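Local atomic coordinates of VgrG protein (Vibrio cholerae, PDB entry 4DTH), a protein that carries an actin cross-linking toxin domain that binds ATP and magnesium and probably uses them to join G-actin monomers covalently. Residues L218-A224 with I289-D294. Numbering follows the deposited sequence.
Sequences LDDKELA and ILSKSD
Two helices that begin side by side can share the polar groups of their first turns, and the meeting of 218-224 with 289-294 is a compact example. Their backbones come closest at Leu-218 and Asp-294, whose CA atoms lie 6.0 Å apart. Leu-218 is extended (phi/psi -86/141), Asp-219 helical (-58/-47) and Asp-220 extended again (-143/88) before helix 221-245 starts, a path that presents two successive amides to Asp-294 (chi1 m) in the first turn of helix 292-307. Its carboxylate takes them in a fork: Asp-219 N donates to Asp-294 OD1 (2.9 Å) and Asp-220 N to Asp-294 OD2 (2.8 Å). Each helix also carries a side-chain N-cap. Asp-220 (chi1 t) receives Leu-223 N on OD1 at 3.2 Å, and Ser-291 (chi1 p) receives Asp-294 N on OG at 3.1 Å. Ser-291 OG also donates to Asp-219 OD2 at 2.6 Å, which ties the serine cap to the other segment, although that oxygen stands only 3.5 Å from Asp-294 OD1, a close approach of like charges. Beside this polar seam the shapes interlock. Leu-223 (t, p) points toward the other segment and fills the hollow between Ile-289 and the extended Leu-290, with CD2 3.4 Å from Ile-289 O, CD1 3.8 Å from Ile-289 CD1, and CG 3.7 Å from Leu-290 CD2. Leu-290 (m, t) answers by pushing CD2 against the first helical turn, 3.8 Å from Ala-224 N, where the small alanine leaves room; Val-227 and Val-298 extend this apolar patch along the two helices.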
# COMPACT_ATOMS: atom_id res chain seq x y z
N LEU A 218 3.73 -2.45 35.20
CA LEU A 218 4.08 -2.68 33.80
C LEU A 218 5.52 -2.37 33.51
O LEU A 218 6.06 -1.39 34.04
CB LEU A 218 3.12 -1.94 32.85
CG LEU A 218 1.64 -2.34 32.92
CD1 LEU A 218 0.83 -1.55 31.92
CD2 LEU A 218 1.44 -3.85 32.66
N ASP A 219 6.14 -3.21 32.66
CA ASP A 219 7.53 -3.05 32.23
C ASP A 219 7.74 -1.69 31.57
O ASP A 219 8.65 -0.95 31.94
CB ASP A 219 7.96 -4.21 31.33
CG ASP A 219 8.07 -5.53 32.08
OD1 ASP A 219 8.73 -5.57 33.15
OD2 ASP A 219 7.51 -6.53 31.58
N ASP A 220 6.82 -1.34 30.64
CA ASP A 220 6.84 -0.05 29.97
C ASP A 220 5.40 0.37 29.79
O ASP A 220 4.78 0.04 28.77
CB ASP A 220 7.60 -0.13 28.63
CG ASP A 220 8.01 1.21 28.06
OD1 ASP A 220 7.27 2.21 28.27
OD2 ASP A 220 9.03 1.27 27.35
N LYS A 221 4.85 1.06 30.80
CA LYS A 221 3.46 1.50 30.81
C LYS A 221 3.04 2.45 29.68
O LYS A 221 1.92 2.32 29.18
CB LYS A 221 3.04 2.01 32.20
CG LYS A 221 3.66 3.32 32.62
CD LYS A 221 3.33 3.62 34.06
CE LYS A 221 2.89 5.04 34.26
NZ LYS A 221 4.00 6.01 34.06
N GLU A 222 3.93 3.36 29.25
CA GLU A 222 3.63 4.30 28.18
C GLU A 222 3.63 3.60 26.81
O GLU A 222 2.77 3.90 25.98
CB GLU A 222 4.58 5.51 28.20
CG GLU A 222 4.56 6.24 29.53
CD GLU A 222 3.96 7.63 29.54
OE1 GLU A 222 2.71 7.73 29.61
OE2 GLU A 222 4.73 8.61 29.53
N LEU A 223 4.57 2.65 26.61
CA LEU A 223 4.64 1.84 25.39
C LEU A 223 3.40 0.93 25.33
O LEU A 223 2.77 0.83 24.27
CB LEU A 223 5.93 0.99 25.38
CG LEU A 223 6.32 0.31 24.07
CD1 LEU A 223 6.70 1.33 23.02
CD2 LEU A 223 7.48 -0.63 24.28
N ALA A 224 3.02 0.32 26.48
CA ALA A 224 1.83 -0.53 26.58
C ALA A 224 0.57 0.26 26.25
O ALA A 224 -0.26 -0.24 25.49
CB ALA A 224 1.72 -1.16 27.96
N ILE A 289 6.91 -5.61 20.22
CA ILE A 289 7.65 -4.47 20.77
C ILE A 289 7.56 -4.40 22.30
O ILE A 289 8.27 -3.61 22.91
CB ILE A 289 7.35 -3.12 20.07
CG1 ILE A 289 6.03 -2.46 20.56
CG2 ILE A 289 7.44 -3.23 18.52
CD1 ILE A 289 5.85 -1.01 20.15
N LEU A 290 6.66 -5.20 22.89
CA LEU A 290 6.43 -5.26 24.34
C LEU A 290 7.01 -6.53 24.95
O LEU A 290 7.27 -7.50 24.23
CB LEU A 290 4.90 -5.24 24.63
CG LEU A 290 4.07 -4.09 24.06
CD1 LEU A 290 2.59 -4.40 24.15
CD2 LEU A 290 4.37 -2.79 24.77
N SER A 291 7.13 -6.57 26.30
CA SER A 291 7.55 -7.77 27.03
C SER A 291 6.37 -8.74 26.99
O SER A 291 5.24 -8.28 26.79
CB SER A 291 7.90 -7.41 28.47
OG SER A 291 6.77 -6.88 29.16
N LYS A 292 6.61 -10.06 27.18
CA LYS A 292 5.56 -11.10 27.20
C LYS A 292 4.44 -10.68 28.18
O LYS A 292 3.26 -10.74 27.83
CB LYS A 292 6.18 -12.46 27.60
CG LYS A 292 5.24 -13.67 27.54
CD LYS A 292 5.74 -14.81 28.45
CE LYS A 292 4.78 -15.97 28.52
NZ LYS A 292 4.93 -16.73 29.80
N SER A 293 4.83 -10.18 29.37
CA SER A 293 3.94 -9.72 30.44
C SER A 293 3.08 -8.51 30.03
O SER A 293 1.86 -8.56 30.21
CB SER A 293 4.74 -9.41 31.70
OG SER A 293 3.89 -8.99 32.75
N ASP A 294 3.70 -7.44 29.50
CA ASP A 294 3.02 -6.22 29.03
C ASP A 294 2.05 -6.52 27.89
O ASP A 294 0.95 -5.97 27.88
CB ASP A 294 4.01 -5.14 28.59
CG ASP A 294 4.67 -4.36 29.71
OD1 ASP A 294 4.55 -4.78 30.88
OD2 ASP A 294 5.28 -3.31 29.41